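Side-chain contacts in putative 4-amino-4-deoxychorismate lyase (Thermus thermophilus, PDB 2ZGI), which binds pyridoxal 5'-phosphate and is probably a lyase of the class-IV aminotransferase family, putatively acting on 4-amino-4-deoxychorismate: residues 14-17 with 18-22; 29-33 with 34-38; 42-45 with 46-49; 181-184 with 185-189. All blocks are in the same frame, centred on the assembly; numbering follows the deposited sequence.

Contact 1 (14-17 with 18-22); sequences PEAF and LYHGA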
loop_
_atom_site.group_PDB
_atom_site.type_symbol
_atom_site.label_atom_id
_atom_site.label_comp_id
_atom_site.label_asym_id
_atom_site.label_seq_id
_atom_site.Cartn_x
_atom_site.Cartn_y
_atom_site.Cartn_z
ATOM N N PRO D 14 -5.027 -3.766 -35.646
ATOM C CA PRO D 14 -4.104 -4.785 -35.140
ATOM C C PRO D 14 -4.462 -5.256 -33.722
ATOM O O PRO D 14 -4.976 -4.478 -32.903
ATOM C CB PRO D 14 -2.753 -4.061 -35.104
ATOM C CG PRO D 14 -2.937 -2.876 -35.982
ATOM C CD PRO D 14 -4.349 -2.480 -35.858
ATOM N N GLU D 15 -4.141 -6.524 -33.481
ATOM C CA GLU D 15 -4.379 -7.274 -32.256
ATOM C C GLU D 15 -3.940 -6.518 -30.997
ATOM O O GLU D 15 -4.750 -6.284 -30.069
ATOM C CB GLU D 15 -3.549 -8.563 -32.339
ATOM C CG GLU D 15 -4.289 -9.777 -31.905
ATOM C CD GLU D 15 -3.663 -11.032 -32.428
ATOM O OE1 GLU D 15 -2.568 -11.408 -31.955
ATOM O OE2 GLU D 15 -4.266 -11.639 -33.323
ATOM N N ALA D 16 -2.666 -6.130 -30.983
ATOM C CA ALA D 16 -2.041 -5.521 -29.808
ATOM C C ALA D 16 -2.740 -4.237 -29.424
ATOM O O ALA D 16 -2.917 -3.949 -28.246
ATOM C CB ALA D 16 -0.551 -5.267 -30.049
ATOM N N PHE D 17 -3.153 -3.481 -30.435
ATOM C CA PHE D 17 -3.850 -2.229 -30.245
ATOM C C PHE D 17 -5.112 -2.425 -29.396
ATOM O O PHE D 17 -5.366 -1.634 -28.481
ATOM C CB PHE D 17 -4.250 -1.663 -31.606
ATOM C CG PHE D 17 -4.900 -0.316 -31.533
ATOM C CD1 PHE D 17 -4.144 0.838 -31.667
ATOM C CD2 PHE D 17 -6.280 -0.196 -31.344
ATOM C CE1 PHE D 17 -4.752 2.101 -31.609
ATOM C CE2 PHE D 17 -6.893 1.065 -31.271
ATOM C CZ PHE D 17 -6.128 2.203 -31.405
ATOM N N LEU D 18 -5.890 -3.457 -29.739
ATOM C CA LEU D 18 -7.176 -3.773 -29.118
ATOM C C LEU D 18 -6.968 -4.528 -27.825
ATOM O O LEU D 18 -7.627 -4.234 -26.803
ATOM C CB LEU D 18 -8.046 -4.713 -30.013
ATOM C CG LEU D 18 -8.529 -4.529 -31.461
ATOM C CD1 LEU D 18 -8.523 -3.066 -31.909
ATOM C CD2 LEU D 18 -7.748 -5.377 -32.428
ATOM N N TYR D 19 -6.103 -5.533 -27.869
ATOM C CA TYR D 19 -5.984 -6.477 -26.747
ATOM C C TYR D 19 -5.116 -5.975 -25.597
ATOM O O TYR D 19 -5.232 -6.473 -24.465
ATOM C CB TYR D 19 -5.426 -7.828 -27.204
ATOM C CG TYR D 19 -6.407 -8.727 -27.948
ATOM C CD1 TYR D 19 -7.779 -8.703 -27.668
ATOM C CD2 TYR D 19 -5.950 -9.639 -28.894
ATOM C CE1 TYR D 19 -8.681 -9.577 -28.342
ATOM C CE2 TYR D 19 -6.831 -10.500 -29.576
ATOM C CZ TYR D 19 -8.192 -10.453 -29.300
ATOM O OH TYR D 19 -9.065 -11.317 -29.954
ATOM N N HIS D 20 -4.218 -5.037 -25.892
ATOM C CA HIS D 20 -3.215 -4.648 -24.908
ATOM C C HIS D 20 -3.243 -3.177 -24.571
ATOM O O HIS D 20 -2.389 -2.685 -23.811
ATOM C CB HIS D 20 -1.831 -5.010 -25.419
ATOM C CG HIS D 20 -1.587 -6.484 -25.529
ATOM N ND1 HIS D 20 -0.567 -7.004 -26.290
ATOM C CD2 HIS D 20 -2.234 -7.546 -24.998
ATOM C CE1 HIS D 20 -0.564 -8.321 -26.191
ATOM N NE2 HIS D 20 -1.565 -8.676 -25.412
ATOM N N GLY D 21 -4.232 -2.476 -25.114
ATOM C CA GLY D 21 -4.289 -1.015 -25.000
ATOM C C GLY D 21 -2.992 -0.386 -25.495
ATOM O O GLY D 21 -2.547 0.633 -24.965
ATOM N N ALA D 22 -2.373 -0.982 -26.517
ATOM C CA ALA D 22 -1.031 -0.525 -26.919
ATOM C C ALA D 22 -1.111 0.668 -27.872
ATOM O O ALA D 22 -1.005 0.525 -29.104
ATOM C CB ALA D 22 -0.230 -1.683 -27.521
#
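The amide of Tyr19 donates to the carbonyl of Glu15 in a short, nearly straight bond, Tyr19 N to Glu15 O being 2.7 Å with 164° at the hydrogen. One residue on, His20 N reaches Ala16 O at 2.9 Å along a more bent path, and a weak bond from Ala22 N comes to the same oxygen. Leu18 N is held only weakly, shared between Pro14 O and Glu15 O. On the outside of the Glu15-Tyr19 turn, the side chain of Glu15 lies against Tyr19, its CG 3.4 Å from CD2 of the ring, while the carboxylate reaches on to salt bridges with Arg2 and with Arg95 of the second subunit. The bonds belong to the short helix 15-19, with Pro14 at the N-cap position, which lies at a subunit interface: the Tyr19 ring makes a cation-pi contact with Arg82 of the second subunit. On the buried side, Phe17 and Leu18 cross at about a right angle, with Phe17 CD2 3.7 Å from Leu18 CD1. Phe17 holds CG anti to its own nitrogen (chi1 -176°), which carries the ring to Val89 and Leu91 of strand 89-96. Cutting Leu18 back to an alanine would probably open a gap beside the Phe17 ring and over the Pro14 carbonyl, and cost the packing against Leu18 of the second subunit.

Contact 2 (29-33 with 34-38); sequences RAEGG and RPLWL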
loop_
_atom_site.group_PDB
_atom_site.type_symbol
_atom_site.label_atom_id
_atom_site.label_comp_id
_atom_site.label_asym_id
_atom_site.label_seq_id
_atom_site.Cartn_x
_atom_site.Cartn_y
_atom_site.Cartn_z
ATOM N N ARG D 29 -9.466 20.386 -28.675
ATOM C CA ARG D 29 -10.688 21.136 -28.925
ATOM C C ARG D 29 -10.449 22.049 -30.118
ATOM O O ARG D 29 -9.380 22.643 -30.211
ATOM C CB ARG D 29 -11.083 21.958 -27.697
ATOM C CG ARG D 29 -12.519 22.432 -27.778
ATOM C CD ARG D 29 -13.003 23.044 -26.481
ATOM N NE ARG D 29 -12.461 24.377 -26.209
ATOM C CZ ARG D 29 -11.551 24.628 -25.275
ATOM N NH1 ARG D 29 -11.065 23.633 -24.547
ATOM N NH2 ARG D 29 -11.114 25.886 -25.084
ATOM N N ALA D 30 -11.411 22.129 -31.042
ATOM C CA ALA D 30 -11.366 23.117 -32.126
ATOM C C ALA D 30 -12.479 24.105 -31.882
ATOM O O ALA D 30 -13.593 23.699 -31.530
ATOM C CB ALA D 30 -11.534 22.463 -33.517
ATOM N N GLU D 31 -12.177 25.394 -32.019
ATOM C CA GLU D 31 -13.195 26.414 -31.862
ATOM C C GLU D 31 -13.342 27.133 -33.178
ATOM O O GLU D 31 -12.351 27.620 -33.730
ATOM C CB GLU D 31 -12.865 27.371 -30.708
ATOM C CG GLU D 31 -12.859 26.647 -29.337
ATOM C CD GLU D 31 -12.382 27.479 -28.173
ATOM O OE1 GLU D 31 -11.771 28.547 -28.375
ATOM O OE2 GLU D 31 -12.647 27.054 -27.028
ATOM N N GLY D 32 -14.580 27.171 -33.673
ATOM C CA GLY D 32 -14.902 27.764 -34.986
ATOM C C GLY D 32 -13.904 27.366 -36.069
ATOM O O GLY D 32 -13.347 28.236 -36.769
ATOM N N GLY D 33 -13.671 26.063 -36.190
ATOM C CA GLY D 33 -12.778 25.465 -37.212
ATOM C C GLY D 33 -11.271 25.462 -36.927
ATOM O O GLY D 33 -10.484 24.920 -37.710
ATOM N N ARG D 34 -10.854 26.063 -35.817
ATOM C CA ARG D 34 -9.440 26.242 -35.539
ATOM C C ARG D 34 -9.043 25.359 -34.362
ATOM O O ARG D 34 -9.582 25.534 -33.252
ATOM C CB ARG D 34 -9.152 27.709 -35.198
ATOM C CG ARG D 34 -7.676 28.033 -34.997
ATOM C CD ARG D 34 -7.472 29.473 -34.525
ATOM N NE ARG D 34 -7.805 29.670 -33.108
ATOM C CZ ARG D 34 -6.966 29.454 -32.094
ATOM N NH1 ARG D 34 -5.741 28.985 -32.306
ATOM N NH2 ARG D 34 -7.366 29.672 -30.839
ATOM N N PRO D 35 -8.110 24.422 -34.599
ATOM C CA PRO D 35 -7.638 23.556 -33.501
ATOM C C PRO D 35 -6.726 24.295 -32.509
ATOM O O PRO D 35 -5.816 25.039 -32.907
ATOM C CB PRO D 35 -6.910 22.423 -34.200
ATOM C CG PRO D 35 -6.736 22.833 -35.646
ATOM C CD PRO D 35 -7.606 24.006 -35.928
ATOM N N LEU D 36 -7.005 24.095 -31.222
ATOM C CA LEU D 36 -6.265 24.768 -30.170
ATOM C C LEU D 36 -5.003 24.014 -29.839
ATOM O O LEU D 36 -5.024 22.798 -29.632
ATOM C CB LEU D 36 -7.123 24.950 -28.918
ATOM C CG LEU D 36 -8.093 26.132 -28.870
ATOM C CD1 LEU D 36 -9.112 26.107 -29.969
ATOM C CD2 LEU D 36 -8.781 26.167 -27.474
ATOM N N TRP D 37 -3.893 24.748 -29.802
ATOM C CA TRP D 37 -2.606 24.202 -29.408
ATOM C C TRP D 37 -2.214 22.975 -30.202
ATOM O O TRP D 37 -1.627 22.053 -29.671
ATOM C CB TRP D 37 -2.546 23.958 -27.882
ATOM C CG TRP D 37 -3.010 25.136 -27.091
ATOM C CD1 TRP D 37 -2.695 26.449 -27.311
ATOM C CD2 TRP D 37 -3.869 25.118 -25.943
ATOM N NE1 TRP D 37 -3.316 27.242 -26.380
ATOM C CE2 TRP D 37 -4.037 26.451 -25.529
ATOM C CE3 TRP D 37 -4.504 24.098 -25.219
ATOM C CZ2 TRP D 37 -4.815 26.796 -24.423
ATOM C CZ3 TRP D 37 -5.275 24.439 -24.119
ATOM C CH2 TRP D 37 -5.427 25.775 -23.737
ATOM N N LEU D 38 -2.489 23.009 -31.503
ATOM C CA LEU D 38 -2.207 21.880 -32.399
ATOM C C LEU D 38 -0.733 21.478 -32.377
ATOM O O LEU D 38 -0.405 20.291 -32.337
ATOM C CB LEU D 38 -2.677 22.196 -33.840
ATOM C CG LEU D 38 -2.375 21.124 -34.904
ATOM C CD1 LEU D 38 -3.092 19.808 -34.559
ATOM C CD2 LEU D 38 -2.764 21.590 -36.336
HETATM O O HOH W 1 -6.697 21.500 -27.678
HETATM O O HOH W 2 -10.603 30.115 -32.901
#
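Between Glu31 and Arg34 the chain reverses in a type I' turn, with Gly32 and Gly33 at its corners in positive-phi conformations, and the two residues form an antiparallel hydrogen-bonded pair: Glu31 N to Arg34 O is 2.9 Å and Arg34 N to Glu31 O 3.0 Å. The ladder continues past the non-hydrogen-bonded pair of Ala30 and Pro35 to Leu36 N, which donates to Arg29 O at 3.0 Å.

Beside this backbone, Leu36 is wedged against an ion pair. Its CD2 sits over one face of the Arg29 guanidinium, 3.4 Å from NH2, while CD1 packs 3.8 Å from Glu31 CG. The guanidinium grips Glu31 side-on, with NE at 2.8 Å and NH2 at 2.7 Å from the single atom OE2. That oxygen lies in the guanidinium plane, yet both nitrogens approach it from the same face of the carboxylate and well out of its plane. The bend in Arg29 at chi3 (74°) turns the group toward Glu31, two residues further along the strand. Ala242 N is a further donor, so OE2 accepts from three donors, which should hold the carboxylate in place. Arg34 turns outward; a water links its NE to Glu31 O, and a second water joins Arg29 N to Leu36 O.

Together these residues form a beta hairpin with a two-residue type I' turn, joining strand 24-31 to the edge strand 34-35 of the antiparallel sheet, with Arg29 near the cofactor-binding Ser218.

Contact 3 (42-45 with 46-49); sequences LARL and RRHA. With PLP (pyridoxal-5'-phosphate), chain P; SO4 (sulfate ion), chain O.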
loop_
_atom_site.group_PDB
_atom_site.type_symbol
_atom_site.label_atom_id
_atom_site.label_comp_id
_atom_site.label_asym_id
_atom_site.label_seq_id
_atom_site.Cartn_x
_atom_site.Cartn_y
_atom_site.Cartn_z
ATOM N N LEU D 42 0.645 17.765 -31.222
ATOM C CA LEU D 42 1.416 16.883 -32.118
ATOM C C LEU D 42 2.821 16.594 -31.583
ATOM O O LEU D 42 3.333 15.497 -31.735
ATOM C CB LEU D 42 1.445 17.417 -33.555
ATOM C CG LEU D 42 0.057 17.517 -34.212
ATOM C CD1 LEU D 42 0.137 18.089 -35.657
ATOM C CD2 LEU D 42 -0.678 16.168 -34.199
ATOM N N ALA D 43 3.427 17.595 -30.950
ATOM C CA ALA D 43 4.712 17.437 -30.256
ATOM C C ALA D 43 4.595 16.393 -29.140
ATOM O O ALA D 43 5.387 15.460 -29.071
ATOM C CB ALA D 43 5.150 18.763 -29.682
ATOM N N ARG D 44 3.597 16.547 -28.273
ATOM C CA ARG D 44 3.409 15.563 -27.197
ATOM C C ARG D 44 3.163 14.148 -27.723
ATOM O O ARG D 44 3.760 13.187 -27.232
ATOM C CB ARG D 44 2.264 15.968 -26.270
ATOM C CG ARG D 44 2.118 14.986 -25.081
ATOM C CD ARG D 44 1.153 15.492 -24.027
ATOM N NE ARG D 44 -0.216 15.378 -24.514
ATOM C CZ ARG D 44 -1.291 15.806 -23.858
ATOM N NH1 ARG D 44 -1.171 16.396 -22.652
ATOM N NH2 ARG D 44 -2.488 15.662 -24.427
ATOM N N LEU D 45 2.274 14.029 -28.716
ATOM C CA LEU D 45 1.882 12.737 -29.282
ATOM C C LEU D 45 3.094 12.010 -29.850
ATOM O O LEU D 45 3.292 10.819 -29.606
ATOM C CB LEU D 45 0.779 12.921 -30.363
ATOM C CG LEU D 45 0.138 11.660 -30.962
ATOM C CD1 LEU D 45 -0.643 10.875 -29.886
ATOM C CD2 LEU D 45 -0.778 11.958 -32.182
ATOM N N ARG D 46 3.935 12.730 -30.597
ATOM C CA ARG D 46 5.195 12.144 -31.071
ATOM C C ARG D 46 6.103 11.718 -29.912
ATOM O O ARG D 46 6.741 10.675 -29.995
ATOM C CB ARG D 46 5.954 13.139 -31.969
ATOM C CG ARG D 46 7.312 12.663 -32.472
ATOM C CD ARG D 46 7.868 13.708 -33.447
ATOM N NE ARG D 46 8.881 13.104 -34.302
ATOM C CZ ARG D 46 10.172 12.980 -33.983
ATOM N NH1 ARG D 46 10.640 13.443 -32.815
ATOM N NH2 ARG D 46 11.005 12.385 -34.841
ATOM N N ARG D 47 6.180 12.541 -28.865
ATOM C CA ARG D 47 7.039 12.252 -27.703
ATOM C C ARG D 47 6.562 10.987 -26.980
ATOM O O ARG D 47 7.344 10.107 -26.650
ATOM C CB ARG D 47 7.039 13.417 -26.713
ATOM C CG ARG D 47 8.061 14.529 -27.021
ATOM C CD ARG D 47 8.279 15.451 -25.829
ATOM N NE ARG D 47 7.044 16.082 -25.356
ATOM C CZ ARG D 47 6.599 17.260 -25.791
ATOM N NH1 ARG D 47 7.288 17.929 -26.722
ATOM N NH2 ARG D 47 5.484 17.776 -25.296
ATOM N N HIS D 48 5.256 10.905 -26.765
ATOM C CA HIS D 48 4.657 9.752 -26.123
ATOM C C HIS D 48 4.823 8.463 -26.943
ATOM O O HIS D 48 5.241 7.423 -26.402
ATOM C CB HIS D 48 3.197 10.081 -25.786
ATOM C CG HIS D 48 3.076 11.068 -24.664
ATOM N ND1 HIS D 48 1.876 11.404 -24.078
ATOM C CD2 HIS D 48 4.026 11.766 -23.998
ATOM C CE1 HIS D 48 2.089 12.284 -23.111
ATOM N NE2 HIS D 48 3.389 12.529 -23.052
ATOM N N ALA D 49 4.567 8.542 -28.251
ATOM C CA ALA D 49 4.813 7.414 -29.155
ATOM C C ALA D 49 6.266 6.949 -29.117
ATOM O O ALA D 49 6.548 5.766 -28.951
ATOM C CB ALA D 49 4.371 7.772 -30.616
HETATM N N1 PLP P . -5.033 13.816 -16.961
HETATM C C2 PLP P . -5.178 12.693 -17.694
HETATM C C2A PLP P . -5.086 11.358 -17.014
HETATM C C3 PLP P . -5.430 12.778 -19.068
HETATM O O3 PLP P . -5.570 11.616 -19.767
HETATM C C4 PLP P . -5.490 14.040 -19.670
HETATM C C4A PLP P . -5.710 14.231 -21.156
HETATM C C5 PLP P . -5.303 15.180 -18.891
HETATM C C6 PLP P . -5.073 15.021 -17.526
HETATM C C5A PLP P . -5.391 16.580 -19.460
HETATM O O4P PLP P . -4.373 16.913 -20.405
HETATM P P PLP P . -4.521 18.078 -21.493
HETATM O O1P PLP P . -4.629 19.383 -20.745
HETATM O O2P PLP P . -5.774 17.849 -22.309
HETATM O O3P PLP P . -3.254 17.852 -22.249
HETATM S S SO4 O . 5.169 15.312 -22.123
HETATM O O1 SO4 O . 6.078 14.746 -21.118
HETATM O O2 SO4 O . 5.198 16.766 -22.130
HETATM O O3 SO4 O . 5.531 14.836 -23.464
HETATM O O4 SO4 O . 3.808 14.902 -21.753
#
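One face of helix 38-51 presents Arg44 to the phosphate of pyridoxal 5'-phosphate, and one turn later His48 lies against the aliphatic part of the same side chain. Arg44 CG stands over the face of the imidazole, 3.5 Å from its centroid and 20° off the ring normal, a CH-pi contact. From there the arginine bends at chi3 (73°) and its guanidinium meets the cofactor edge-on: NH1 donates to O3P of PLP at 2.6 Å, and NH2 makes a weak second bond to that oxygen. Thr26 OG1 also bonds NH2, which should help hold the group in its rotation. The guanidinium and imidazole planes are only 19° apart. Further round the helix, Arg47 folds back so that one guanidinium face covers Arg44 CA and its NH1 comes 3.7 Å from Ala43 CB. A sulfate ion, probably from the crystallisation liquor, bridges Arg47 and His48: Arg47 NE gives O3 of the sulfate a practically straight bond of 2.7 Å, and His48 NE2 reaches O4 at the same length. The backbone beneath is regular, with His48 N to Arg44 O at 2.8 Å, and Leu45 packs on Phe83 and Val85 of strand 78-86. Arg44 thus forms part of the phosphate-binding end of the cofactor pocket, with Arg47 and His48 holding a separate sulfate beside it.

Contact 4 (181-184 with 185-189); sequences EGIT and REKVA. With PLP (pyridoxal-5'-phosphate), chain P.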
loop_
_atom_site.group_PDB
_atom_site.type_symbol
_atom_site.label_atom_id
_atom_site.label_comp_id
_atom_site.label_asym_id
_atom_site.label_seq_id
_atom_site.Cartn_x
_atom_site.Cartn_y
_atom_site.Cartn_z
ATOM N N GLU D 181 1.835 15.435 -17.795
ATOM C CA GLU D 181 2.010 16.865 -18.065
ATOM C C GLU D 181 0.988 17.241 -19.139
ATOM O O GLU D 181 1.223 17.070 -20.363
ATOM C CB GLU D 181 3.427 17.269 -18.494
ATOM C CG GLU D 181 3.726 18.774 -18.237
ATOM C CD GLU D 181 5.021 19.270 -18.936
ATOM O OE1 GLU D 181 6.071 19.323 -18.268
ATOM O OE2 GLU D 181 4.995 19.595 -20.146
ATOM N N GLY D 182 -0.161 17.690 -18.658
ATOM C CA GLY D 182 -1.191 18.232 -19.484
ATOM C C GLY D 182 -0.724 19.506 -20.168
ATOM O O GLY D 182 0.031 20.323 -19.599
ATOM N N ILE D 183 -1.194 19.661 -21.398
ATOM C CA ILE D 183 -0.933 20.837 -22.196
ATOM C C ILE D 183 -1.682 22.029 -21.604
ATOM O O ILE D 183 -1.112 23.116 -21.496
ATOM C CB ILE D 183 -1.308 20.561 -23.685
ATOM C CG1 ILE D 183 -0.242 19.649 -24.303
ATOM C CG2 ILE D 183 -1.472 21.866 -24.495
ATOM C CD1 ILE D 183 -0.720 18.813 -25.485
ATOM N N THR D 184 -2.948 21.832 -21.217
ATOM C CA THR D 184 -3.757 22.925 -20.681
ATOM C C THR D 184 -3.114 23.490 -19.426
ATOM O O THR D 184 -2.968 24.699 -19.305
ATOM C CB THR D 184 -5.228 22.521 -20.415
ATOM O OG1 THR D 184 -5.763 21.906 -21.595
ATOM C CG2 THR D 184 -6.056 23.731 -20.095
ATOM N N ARG D 185 -2.683 22.613 -18.526
ATOM C CA ARG D 185 -2.054 23.056 -17.285
ATOM C C ARG D 185 -0.856 23.991 -17.537
ATOM O O ARG D 185 -0.764 25.088 -16.960
ATOM C CB ARG D 185 -1.614 21.857 -16.458
ATOM C CG ARG D 185 -1.171 22.282 -15.080
ATOM C CD ARG D 185 -1.349 21.175 -14.062
ATOM N NE ARG D 185 -0.570 19.985 -14.395
ATOM C CZ ARG D 185 -0.510 18.918 -13.615
ATOM N NH1 ARG D 185 -1.173 18.909 -12.453
ATOM N NH2 ARG D 185 0.230 17.872 -13.986
ATOM N N GLU D 186 0.039 23.559 -18.415
ATOM C CA GLU D 186 1.179 24.396 -18.821
ATOM C C GLU D 186 0.764 25.771 -19.368
ATOM O O GLU D 186 1.385 26.789 -19.071
ATOM C CB GLU D 186 2.070 23.629 -19.794
ATOM C CG GLU D 186 2.754 22.413 -19.132
ATOM C CD GLU D 186 3.611 22.791 -17.923
ATOM O OE1 GLU D 186 4.253 23.887 -17.927
ATOM O OE2 GLU D 186 3.626 21.988 -16.961
ATOM N N LYS D 187 -0.300 25.793 -20.156
ATOM C CA LYS D 187 -0.845 27.037 -20.656
ATOM C C LYS D 187 -1.409 27.861 -19.505
ATOM O O LYS D 187 -1.208 29.070 -19.465
ATOM C CB LYS D 187 -1.925 26.788 -21.720
ATOM C CG LYS D 187 -1.458 26.019 -22.966
ATOM C CD LYS D 187 -0.122 26.499 -23.525
ATOM C CE LYS D 187 0.041 26.016 -24.959
ATOM N NZ LYS D 187 0.894 26.900 -25.760
ATOM N N VAL D 188 -2.099 27.210 -18.569
ATOM C CA VAL D 188 -2.654 27.930 -17.423
ATOM C C VAL D 188 -1.524 28.556 -16.581
ATOM O O VAL D 188 -1.611 29.731 -16.195
ATOM C CB VAL D 188 -3.627 27.082 -16.580
ATOM C CG1 VAL D 188 -3.978 27.801 -15.290
ATOM C CG2 VAL D 188 -4.916 26.797 -17.367
ATOM N N ALA D 189 -0.468 27.782 -16.342
ATOM C CA ALA D 189 0.728 28.255 -15.652
ATOM C C ALA D 189 1.273 29.522 -16.328
ATOM O O ALA D 189 1.443 30.573 -15.678
ATOM C CB ALA D 189 1.782 27.154 -15.641
HETATM N N1 PLP P . -5.033 13.816 -16.961
HETATM C C2 PLP P . -5.178 12.693 -17.694
HETATM C C2A PLP P . -5.086 11.358 -17.014
HETATM C C3 PLP P . -5.430 12.778 -19.068
HETATM O O3 PLP P . -5.570 11.616 -19.767
HETATM C C4 PLP P . -5.490 14.040 -19.670
HETATM C C4A PLP P . -5.710 14.231 -21.156
HETATM C C5 PLP P . -5.303 15.180 -18.891
HETATM C C6 PLP P . -5.073 15.021 -17.526
HETATM C C5A PLP P . -5.391 16.580 -19.460
HETATM O O4P PLP P . -4.373 16.913 -20.405
HETATM P P PLP P . -4.521 18.078 -21.493
HETATM O O1P PLP P . -4.629 19.383 -20.745
HETATM O O2P PLP P . -5.774 17.849 -22.309
HETATM O O3P PLP P . -3.254 17.852 -22.249
HETATM O O HOH W 3 0.465 19.097 -16.712
#
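Thr184 and Val188 lie in the tightly held, buried part of this turn, where Val188 N donates to Thr184 O at 2.8 Å and the cofactor phosphate is gripped. Thr184 OG1, set beside its own nitrogen (chi1 -51°), donates to O1P of PLP at 2.9 Å, and Thr184 N meets the same oxygen, so hydroxyl and amide grip one atom. Ile183 N donates to PLP O3P, also at 2.9 Å. These bonds put the cofactor phosphate at the amino end of helix 183-194, with Gly182 at the N-cap position, where the helix dipole probably stabilises its negative charge; the helix belongs to the beta-alpha-beta unit running from strand 172-176 to strand 198-202. Gly182 CA lies 3.5 Å from PLP O3P. One turn along, Lys187 N bonds Ile183 O at 3.1 Å, while the lysine's amine runs out to a salt bridge with Glu40. The solvent side is looser. Glu186 N bonds Gly182 O only weakly, and exposed Glu181 crosses Glu186 at about a right angle, its CG 3.5 Å from Glu186 OE2. Two acidic groups come close here, Glu181 OE1 lying 3.8 Å from Glu186 OE2, but Glu186 is also salt-bridged to Arg201. With a leucine in place of Glu186, Arg201 would probably lose a charge partner and the Glu181 chain would lie beside an apolar group.

Contacts 1 to 4 come in series along the chain. Contact 1, on helix 15-19 at the subunit interface, stands apart: its centre is about 29 Å from those of contacts 2 and 4 and about 19 Å from that of contact 3. Contacts 2 and 3 adjoin in sequence, where strand 34-35 gives way to helix 38-51, with centres about 18 Å apart. Contact 4, on helix 183-194, meets both: Trp37 packs on Ile183 and Thr184, and Arg44 on Ile183. Contacts 3 and 4 both bond the cofactor phosphate, from helices distant in sequence, while Trp37 of contact 2 packs against the start of helix 183-194.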